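PDB 4JZA: uncharacterized protein from Legionella longbeachae NSW150, which is a phosphoinositide phosphatase that probably hydrolyses phosphatidylinositol 3-phosphate and may thereby alter lipid metabolism in the infected host. Local coordinates for residues 70-80 / 677-685; 105-113 / 122-130. All coordinates share one frame; numbering follows the deposited sequence.

In the fold
Coming from the N terminus, the chain passes helix 41-62 and then runs through residues 70-80, whose helix 74-87 is followed directly by helix 95-116. That helix turns through a short loop into helix 122-140, and interaction 2 closes this small loop at once. Residues 70-80 wait nearly 600 positions for their partner, helix 676-702, so interaction 2 lies wholly within the much longer loop that interaction 1 closes. The two share an interface: Tyr80 and Leu681 of interaction 1 both pack on Leu112 of interaction 2, with Leu681 CD1 3.5 Å from Leu112 CD1. Interaction 2 packs successive N-terminal helices together, and interaction 1 ties that group to helix 676-702.

Interaction 1 of 2, residues 70-80 / 677-685; sequences TPLTKQTLKAY and LLCRLVARQ
This is a buried, mainly apolar contact in which the loop 70-73 and the first turns of helix 74-87 pack across helix 676-702. The short helix axes cross at 110° with a closest approach of 10.2 Å, so side chains bridge the gap. Leu681 is central, its two methyls splitting the work: CD1 lies 3.6 Å from Leu72 CD1, while CD2 comes to 3.6 Å from Tyr80 CG. Tyr80 reaches along the crossing because its CG stands opposite the backbone N (chi1 174°), and Leu677 CD1 meets its far end, 3.9 Å from CZ. At the ring edge, near its plane, sits Arg684 NH2, 3.7 Å from Tyr80 CD1; Glu83 adds a long, weak ion pair to the same nitrogen. On the loop side, Val682 CG2 packs against Leu72 CD2 at 3.9 Å, and Leu757 of helix 748-761 and Phe784 of a nearby loop also touch Val682. The extended side chain of Gln685 reaches in among Pro71, Thr73 and Thr76, crossing that of Thr76 at roughly a right angle. Helix 74-87 begins with Thr73 as N-cap: Thr76 N donates to Thr73 OG1 over 2.9 Å, at an N-H...O angle of 162°.

Interaction 2 of 2, residues 105-113 / 122-130; sequences FTAKLIELI and IKEAVELLN
Asn130 OD1, one residue beyond the Leu129 that packs on Leu109 and Ile113, is gripped twice, by Arg341 NH1 and by the backbone N of Val656. That polar hold ties helix 122-140 to distant parts of the chain, whereas its contact with helix 95-116 is apolar. The pair consists of two successive helices joined by a short loop, their short axes crossing at 110° with a closest approach of 8.5 Å, with one knob-into-hole contact: Ile110 sits among Ile122, Ala125, Val126 and Leu129. Its CG2 branch makes the closest side-chain contacts, 3.8 Å from Val126 CG2 and 3.9 Å from Ile122 CG1. The backbones come nearest at Ile110 and Ala125, whose CA atoms are 5.6 Å apart, and Ala125 has only a methyl there.

One turn on, Ile113 spreads its branches over three neighbours. CG2 lies opposite the backbone N and rests 3.7 Å from Ala125 CB, with Leu128 CD1 beside it; the other branch ends with CD1 4.0 Å from Leu129 CB, the two side chains crossing at about a right angle. Leu129 extends with its CG anti to the backbone N (chi1 -170°), which carries its end over to the Leu109 side. Beyond the pair, Leu52 and Leu59 of helix 41-62 touch Thr106 and Ile113, and Phe660 touches Ile110, so helix 95-116 is also covered by helix 41-62 and by the loop with Phe660. Thr106 turns its hydroxyl to Leu102 O of its own helix, leaving its methyl for the contact. The last touch is at the far end of Leu129, where CD2 meets Leu109 CD1 at 4.1 Å.

Interaction 1 of 2, residues 70-80 / 677-685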
loop_
_atom_site.group_PDB
_atom_site.type_symbol
_atom_site.label_atom_id
_atom_site.label_comp_id
_atom_site.label_asym_id
_atom_site.label_seq_id
_atom_site.Cartn_x
_atom_site.Cartn_y
_atom_site.Cartn_z
ATOM N N THR A 70 14.033 -9.714 -20.949
ATOM C CA THR A 70 13.150 -9.412 -22.075
ATOM C C THR A 70 13.878 -8.496 -23.017
ATOM O O THR A 70 14.607 -7.631 -22.557
ATOM C CB THR A 70 11.893 -8.684 -21.548
ATOM O OG1 THR A 70 10.995 -9.648 -21.016
ATOM C CG2 THR A 70 11.140 -7.984 -22.577
ATOM N N PRO A 71 13.663 -8.657 -24.340
ATOM C CA PRO A 71 14.200 -7.720 -25.318
ATOM C C PRO A 71 13.391 -6.420 -25.470
ATOM O O PRO A 71 13.562 -5.694 -26.445
ATOM C CB PRO A 71 14.108 -8.522 -26.619
ATOM C CG PRO A 71 12.811 -9.249 -26.467
ATOM C CD PRO A 71 12.805 -9.666 -25.003
ATOM N N LEU A 72 12.500 -6.117 -24.546
ATOM C CA LEU A 72 11.608 -5.014 -24.735
ATOM C C LEU A 72 12.215 -3.781 -24.077
ATOM O O LEU A 72 12.906 -3.875 -23.055
ATOM C CB LEU A 72 10.257 -5.351 -24.142
ATOM C CG LEU A 72 9.455 -6.517 -24.724
ATOM C CD1 LEU A 72 8.157 -6.692 -23.940
ATOM C CD2 LEU A 72 9.108 -6.268 -26.181
ATOM N N THR A 73 11.953 -2.622 -24.665
ATOM C CA THR A 73 12.504 -1.362 -24.194
ATOM C C THR A 73 11.467 -0.696 -23.305
ATOM O O THR A 73 10.229 -0.933 -23.414
ATOM C CB THR A 73 12.764 -0.388 -25.360
ATOM O OG1 THR A 73 11.526 -0.081 -26.035
ATOM C CG2 THR A 73 13.710 -1.008 -26.380
ATOM N N LYS A 74 11.973 0.178 -22.447
ATOM C CA LYS A 74 11.143 1.058 -21.684
ATOM C C LYS A 74 10.150 1.776 -22.594
ATOM O O LYS A 74 8.964 1.890 -22.295
ATOM C CB LYS A 74 12.001 2.066 -20.946
ATOM C CG LYS A 74 12.827 1.453 -19.822
ATOM C CD LYS A 74 13.516 2.544 -19.020
ATOM C CE LYS A 74 14.746 2.005 -18.300
ATOM N NZ LYS A 74 14.968 2.710 -17.006
ATOM N N GLN A 75 10.619 2.241 -23.724
ATOM C CA GLN A 75 9.725 2.982 -24.551
ATOM C C GLN A 75 8.547 2.092 -25.057
ATOM O O GLN A 75 7.382 2.496 -25.056
ATOM C CB GLN A 75 10.556 3.666 -25.607
ATOM C CG GLN A 75 9.843 4.067 -26.857
ATOM C CD GLN A 75 10.803 4.106 -28.052
ATOM O OE1 GLN A 75 11.947 3.570 -28.022
ATOM N NE2 GLN A 75 10.329 4.725 -29.131
ATOM N N THR A 76 8.814 0.848 -25.421
ATOM C CA THR A 76 7.725 -0.021 -25.820
ATOM C C THR A 76 6.738 -0.258 -24.662
ATOM O O THR A 76 5.534 -0.217 -24.898
ATOM C CB THR A 76 8.225 -1.365 -26.333
ATOM O OG1 THR A 76 8.953 -1.199 -27.568
ATOM C CG2 THR A 76 7.045 -2.296 -26.569
ATOM N N LEU A 77 7.228 -0.507 -23.440
ATOM C CA LEU A 77 6.333 -0.696 -22.300
ATOM C C LEU A 77 5.442 0.484 -22.017
ATOM O O LEU A 77 4.220 0.368 -21.859
ATOM C CB LEU A 77 7.122 -0.973 -21.042
ATOM C CG LEU A 77 7.961 -2.255 -21.156
ATOM C CD1 LEU A 77 8.464 -2.768 -19.819
ATOM C CD2 LEU A 77 7.197 -3.366 -21.844
ATOM N N LYS A 78 6.036 1.652 -21.970
ATOM C CA LYS A 78 5.283 2.851 -21.696
ATOM C C LYS A 78 4.272 3.109 -22.790
ATOM O O LYS A 78 3.185 3.569 -22.535
ATOM C CB LYS A 78 6.220 4.042 -21.573
ATOM C CG LYS A 78 7.031 4.069 -20.305
ATOM C CD LYS A 78 8.094 5.148 -20.406
ATOM C CE LYS A 78 8.705 5.356 -19.034
ATOM N NZ LYS A 78 9.832 6.328 -18.987
ATOM N N ALA A 79 4.620 2.870 -24.028
ATOM C CA ALA A 79 3.617 3.083 -25.058
ATOM C C ALA A 79 2.442 2.105 -24.829
ATOM O O ALA A 79 1.280 2.511 -24.966
ATOM C CB ALA A 79 4.207 2.950 -26.459
ATOM N N TYR A 80 2.731 0.858 -24.449
ATOM C CA TYR A 80 1.663 -0.146 -24.243
ATOM C C TYR A 80 0.747 0.242 -23.097
ATOM O O TYR A 80 -0.461 0.210 -23.178
ATOM C CB TYR A 80 2.244 -1.554 -23.988
ATOM C CG TYR A 80 1.211 -2.598 -23.619
ATOM C CD1 TYR A 80 0.287 -3.044 -24.540
ATOM C CD2 TYR A 80 1.177 -3.149 -22.341
ATOM C CE1 TYR A 80 -0.656 -3.997 -24.205
ATOM C CE2 TYR A 80 0.241 -4.107 -21.990
ATOM C CZ TYR A 80 -0.683 -4.522 -22.926
ATOM O OH TYR A 80 -1.652 -5.462 -22.594
ATOM N N LEU A 677 1.635 -12.199 -24.624
ATOM C CA LEU A 677 1.868 -10.785 -24.356
ATOM C C LEU A 677 3.237 -10.360 -24.882
ATOM O O LEU A 677 3.373 -9.310 -25.541
ATOM C CB LEU A 677 1.744 -10.481 -22.828
ATOM C CG LEU A 677 2.115 -9.057 -22.356
ATOM C CD1 LEU A 677 1.161 -7.961 -22.860
ATOM C CD2 LEU A 677 2.252 -8.999 -20.851
ATOM N N LEU A 678 4.241 -11.179 -24.566
ATOM C CA LEU A 678 5.607 -11.018 -25.059
ATOM C C LEU A 678 5.647 -10.933 -26.576
ATOM O O LEU A 678 6.341 -10.099 -27.105
ATOM C CB LEU A 678 6.470 -12.183 -24.600
ATOM C CG LEU A 678 7.920 -12.159 -25.099
ATOM C CD1 LEU A 678 8.711 -11.013 -24.560
ATOM C CD2 LEU A 678 8.657 -13.422 -24.757
ATOM N N CYS A 679 4.902 -11.802 -27.253
ATOM C CA CYS A 679 4.794 -11.776 -28.685
ATOM C C CYS A 679 4.074 -10.515 -29.171
ATOM O O CYS A 679 4.472 -9.925 -30.153
ATOM C CB CYS A 679 4.043 -12.992 -29.214
ATOM S SG CYS A 679 4.831 -14.605 -28.905
ATOM N N ARG A 680 2.994 -10.133 -28.515
ATOM C CA ARG A 680 2.224 -8.948 -28.908
ATOM C C ARG A 680 3.110 -7.709 -28.893
ATOM O O ARG A 680 3.070 -6.912 -29.841
ATOM C CB ARG A 680 1.054 -8.736 -27.972
ATOM C CG ARG A 680 0.452 -7.345 -28.066
ATOM C CD ARG A 680 -0.888 -7.270 -27.398
ATOM N NE ARG A 680 -1.862 -7.980 -28.216
ATOM C CZ ARG A 680 -2.851 -8.714 -27.720
ATOM N NH1 ARG A 680 -2.979 -8.890 -26.401
ATOM N NH2 ARG A 680 -3.679 -9.321 -28.551
ATOM N N LEU A 681 3.917 -7.601 -27.835
ATOM C CA LEU A 681 4.780 -6.467 -27.616
ATOM C C LEU A 681 6.029 -6.527 -28.465
ATOM O O LEU A 681 6.553 -5.485 -28.864
ATOM C CB LEU A 681 5.196 -6.393 -26.131
ATOM C CG LEU A 681 4.124 -6.015 -25.088
ATOM C CD1 LEU A 681 4.702 -5.885 -23.676
ATOM C CD2 LEU A 681 3.414 -4.730 -25.487
ATOM N N VAL A 682 6.547 -7.737 -28.732
ATOM C CA VAL A 682 7.682 -7.872 -29.635
ATOM C C VAL A 682 7.252 -7.411 -31.005
ATOM O O VAL A 682 7.964 -6.684 -31.658
ATOM C CB VAL A 682 8.243 -9.267 -29.614
ATOM C CG1 VAL A 682 9.080 -9.570 -30.844
ATOM C CG2 VAL A 682 9.085 -9.444 -28.374
ATOM N N ALA A 683 6.054 -7.749 -31.438
ATOM C CA ALA A 683 5.640 -7.311 -32.753
ATOM C C ALA A 683 5.464 -5.806 -32.797
ATOM O O ALA A 683 5.662 -5.201 -33.836
ATOM C CB ALA A 683 4.373 -8.000 -33.187
ATOM N N ARG A 684 5.033 -5.217 -31.701
ATOM C CA ARG A 684 4.785 -3.784 -31.687
ATOM C C ARG A 684 6.124 -3.043 -31.669
ATOM O O ARG A 684 6.298 -2.064 -32.388
ATOM C CB ARG A 684 3.835 -3.367 -30.542
ATOM C CG ARG A 684 2.423 -3.073 -31.047
ATOM C CD ARG A 684 1.316 -3.838 -30.330
ATOM N NE ARG A 684 0.668 -2.982 -29.346
ATOM C CZ ARG A 684 -0.537 -3.198 -28.834
ATOM N NH1 ARG A 684 -1.260 -4.263 -29.179
ATOM N NH2 ARG A 684 -1.010 -2.335 -27.956
ATOM N N GLN A 685 7.080 -3.549 -30.911
ATOM C CA GLN A 685 8.430 -3.014 -30.980
ATOM C C GLN A 685 9.099 -3.150 -32.380
ATOM O O GLN A 685 9.781 -2.243 -32.811
ATOM C CB GLN A 685 9.309 -3.644 -29.911
ATOM C CG GLN A 685 10.661 -3.026 -29.798
ATOM C CD GLN A 685 11.373 -3.434 -28.528
ATOM O OE1 GLN A 685 12.472 -3.807 -28.557
ATOM N NE2 GLN A 685 10.741 -3.494 -27.482
#

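Interaction 2 of 2, residues 105-113 / 122-130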
loop_
_atom_site.group_PDB
_atom_site.type_symbol
_atom_site.label_atom_id
_atom_site.label_comp_id
_atom_site.label_asym_id
_atom_site.label_seq_id
_atom_site.Cartn_x
_atom_site.Cartn_y
_atom_site.Cartn_z
ATOM N N PHE A 105 -7.940 -3.324 -16.738
ATOM C CA PHE A 105 -6.801 -2.433 -16.935
ATOM C C PHE A 105 -5.695 -2.772 -15.938
ATOM O O PHE A 105 -4.503 -2.828 -16.283
ATOM C CB PHE A 105 -7.243 -0.962 -16.828
ATOM C CG PHE A 105 -6.108 0.005 -16.696
ATOM C CD1 PHE A 105 -5.497 0.529 -17.817
ATOM C CD2 PHE A 105 -5.636 0.389 -15.432
ATOM C CE1 PHE A 105 -4.435 1.408 -17.688
ATOM C CE2 PHE A 105 -4.564 1.252 -15.288
ATOM C CZ PHE A 105 -3.953 1.753 -16.422
ATOM N N THR A 106 -6.097 -3.059 -14.718
ATOM C CA THR A 106 -5.121 -3.326 -13.694
ATOM C C THR A 106 -4.377 -4.653 -14.019
ATOM O O THR A 106 -3.150 -4.736 -13.970
ATOM C CB THR A 106 -5.813 -3.316 -12.290
ATOM O OG1 THR A 106 -6.569 -2.096 -12.103
ATOM C CG2 THR A 106 -4.783 -3.418 -11.201
ATOM N N ALA A 107 -5.136 -5.689 -14.367
ATOM C CA ALA A 107 -4.548 -7.001 -14.730
ATOM C C ALA A 107 -3.558 -6.886 -15.870
ATOM O O ALA A 107 -2.554 -7.559 -15.858
ATOM C CB ALA A 107 -5.627 -7.981 -15.123
ATOM N N LYS A 108 -3.851 -6.028 -16.856
ATOM C CA LYS A 108 -2.901 -5.751 -17.898
ATOM C C LYS A 108 -1.594 -5.233 -17.366
ATOM O O LYS A 108 -0.582 -5.664 -17.834
ATOM C CB LYS A 108 -3.448 -4.783 -18.912
ATOM C CG LYS A 108 -4.376 -5.461 -19.904
ATOM C CD LYS A 108 -4.747 -4.444 -20.966
ATOM C CE LYS A 108 -5.827 -4.941 -21.907
ATOM N NZ LYS A 108 -6.639 -3.793 -22.418
ATOM N N LEU A 109 -1.604 -4.325 -16.400
ATOM C CA LEU A 109 -0.356 -3.781 -15.867
ATOM C C LEU A 109 0.400 -4.798 -15.073
ATOM O O LEU A 109 1.626 -4.873 -15.173
ATOM C CB LEU A 109 -0.577 -2.582 -14.959
ATOM C CG LEU A 109 -1.289 -1.360 -15.542
ATOM C CD1 LEU A 109 -1.133 -0.225 -14.564
ATOM C CD2 LEU A 109 -0.793 -0.888 -16.875
ATOM N N ILE A 110 -0.323 -5.548 -14.253
ATOM C CA ILE A 110 0.294 -6.530 -13.361
ATOM C C ILE A 110 1.045 -7.562 -14.199
ATOM O O ILE A 110 2.132 -8.018 -13.848
ATOM C CB ILE A 110 -0.822 -7.170 -12.503
ATOM C CG1 ILE A 110 -1.261 -6.177 -11.470
ATOM C CG2 ILE A 110 -0.402 -8.436 -11.770
ATOM C CD1 ILE A 110 -2.706 -6.412 -11.124
ATOM N N GLU A 111 0.444 -7.920 -15.325
ATOM C CA GLU A 111 0.949 -9.001 -16.129
ATOM C C GLU A 111 2.217 -8.490 -16.866
ATOM O O GLU A 111 3.246 -9.166 -16.917
ATOM C CB GLU A 111 -0.210 -9.558 -16.995
ATOM C CG GLU A 111 0.008 -9.680 -18.479
ATOM C CD GLU A 111 -1.209 -10.211 -19.273
ATOM O OE1 GLU A 111 -2.175 -9.411 -19.554
ATOM O OE2 GLU A 111 -1.125 -11.426 -19.685
ATOM N N LEU A 112 2.133 -7.276 -17.399
ATOM C CA LEU A 112 3.275 -6.610 -17.994
ATOM C C LEU A 112 4.434 -6.476 -17.011
ATOM O O LEU A 112 5.583 -6.668 -17.370
ATOM C CB LEU A 112 2.853 -5.243 -18.490
ATOM C CG LEU A 112 3.971 -4.451 -19.084
ATOM C CD1 LEU A 112 4.528 -5.289 -20.214
ATOM C CD2 LEU A 112 3.482 -3.162 -19.638
ATOM N N ILE A 113 4.125 -6.163 -15.761
ATOM C CA ILE A 113 5.125 -6.134 -14.699
ATOM C C ILE A 113 5.704 -7.515 -14.413
ATOM O O ILE A 113 6.905 -7.675 -14.337
ATOM C CB ILE A 113 4.551 -5.513 -13.429
ATOM C CG1 ILE A 113 4.285 -4.028 -13.674
ATOM C CG2 ILE A 113 5.492 -5.684 -12.242
ATOM C CD1 ILE A 113 3.348 -3.421 -12.657
ATOM N N ILE A 122 2.968 -13.963 -9.498
ATOM C CA ILE A 122 2.188 -12.805 -9.927
ATOM C C ILE A 122 1.913 -11.834 -8.756
ATOM O O ILE A 122 1.765 -10.645 -8.959
ATOM C CB ILE A 122 0.851 -13.268 -10.563
ATOM C CG1 ILE A 122 0.305 -12.236 -11.548
ATOM C CG2 ILE A 122 -0.204 -13.522 -9.512
ATOM C CD1 ILE A 122 1.000 -12.331 -12.883
ATOM N N LYS A 123 1.877 -12.329 -7.523
ATOM C CA LYS A 123 1.647 -11.449 -6.375
ATOM C C LYS A 123 2.773 -10.433 -6.097
ATOM O O LYS A 123 2.560 -9.393 -5.453
ATOM C CB LYS A 123 1.338 -12.274 -5.107
ATOM C CG LYS A 123 2.551 -12.683 -4.300
ATOM C CD LYS A 123 2.211 -13.774 -3.290
ATOM C CE LYS A 123 1.430 -13.271 -2.079
ATOM N NZ LYS A 123 2.091 -12.103 -1.430
ATOM N N GLU A 124 3.986 -10.739 -6.548
ATOM C CA GLU A 124 5.085 -9.791 -6.388
ATOM C C GLU A 124 4.878 -8.668 -7.365
ATOM O O GLU A 124 5.257 -7.544 -7.100
ATOM C CB GLU A 124 6.457 -10.367 -6.665
ATOM C CG GLU A 124 6.882 -11.633 -5.941
ATOM C CD GLU A 124 8.063 -12.284 -6.691
ATOM O OE1 GLU A 124 8.827 -11.507 -7.344
ATOM O OE2 GLU A 124 8.213 -13.544 -6.689
ATOM N N ALA A 125 4.283 -8.972 -8.501
ATOM C CA ALA A 125 3.980 -7.928 -9.439
ATOM C C ALA A 125 2.908 -7.012 -8.890
ATOM O O ALA A 125 2.903 -5.820 -9.162
ATOM C CB ALA A 125 3.538 -8.502 -10.755
ATOM N N VAL A 126 1.998 -7.580 -8.121
ATOM C CA VAL A 126 0.937 -6.812 -7.526
ATOM C C VAL A 126 1.557 -5.855 -6.534
ATOM O O VAL A 126 1.277 -4.666 -6.564
ATOM C CB VAL A 126 -0.098 -7.756 -6.900
ATOM C CG1 VAL A 126 -0.936 -7.050 -5.847
ATOM C CG2 VAL A 126 -0.976 -8.351 -8.012
ATOM N N GLU A 127 2.440 -6.369 -5.683
ATOM C CA GLU A 127 3.039 -5.565 -4.639
ATOM C C GLU A 127 3.928 -4.490 -5.207
ATOM O O GLU A 127 4.035 -3.403 -4.643
ATOM C CB GLU A 127 3.798 -6.443 -3.674
ATOM C CG GLU A 127 2.848 -7.363 -2.923
ATOM C CD GLU A 127 3.518 -8.587 -2.276
ATOM O OE1 GLU A 127 4.748 -8.790 -2.445
ATOM O OE2 GLU A 127 2.783 -9.359 -1.596
ATOM N N LEU A 128 4.587 -4.768 -6.313
ATOM C CA LEU A 128 5.403 -3.724 -6.963
ATOM C C LEU A 128 4.579 -2.500 -7.403
ATOM O O LEU A 128 4.929 -1.356 -7.055
ATOM C CB LEU A 128 6.142 -4.262 -8.173
ATOM C CG LEU A 128 7.347 -5.117 -7.882
ATOM C CD1 LEU A 128 7.863 -5.713 -9.184
ATOM C CD2 LEU A 128 8.455 -4.339 -7.210
ATOM N N LEU A 129 3.482 -2.744 -8.127
ATOM C CA LEU A 129 2.538 -1.658 -8.489
ATOM C C LEU A 129 1.919 -0.899 -7.269
ATOM O O LEU A 129 1.882 0.330 -7.210
ATOM C CB LEU A 129 1.406 -2.235 -9.327
ATOM C CG LEU A 129 0.463 -1.222 -9.985
ATOM C CD1 LEU A 129 1.206 -0.228 -10.825
ATOM C CD2 LEU A 129 -0.622 -1.897 -10.809
ATOM N N ASN A 130 1.455 -1.668 -6.290
ATOM C CA ASN A 130 0.742 -1.163 -5.135
ATOM C C ASN A 130 1.628 -0.236 -4.381
ATOM O O ASN A 130 1.214 0.838 -3.989
ATOM C CB ASN A 130 0.318 -2.323 -4.245
ATOM C CG ASN A 130 -0.569 -1.884 -3.091
ATOM O OD1 ASN A 130 -1.624 -1.293 -3.299
ATOM N ND2 ASN A 130 -0.139 -2.193 -1.862
#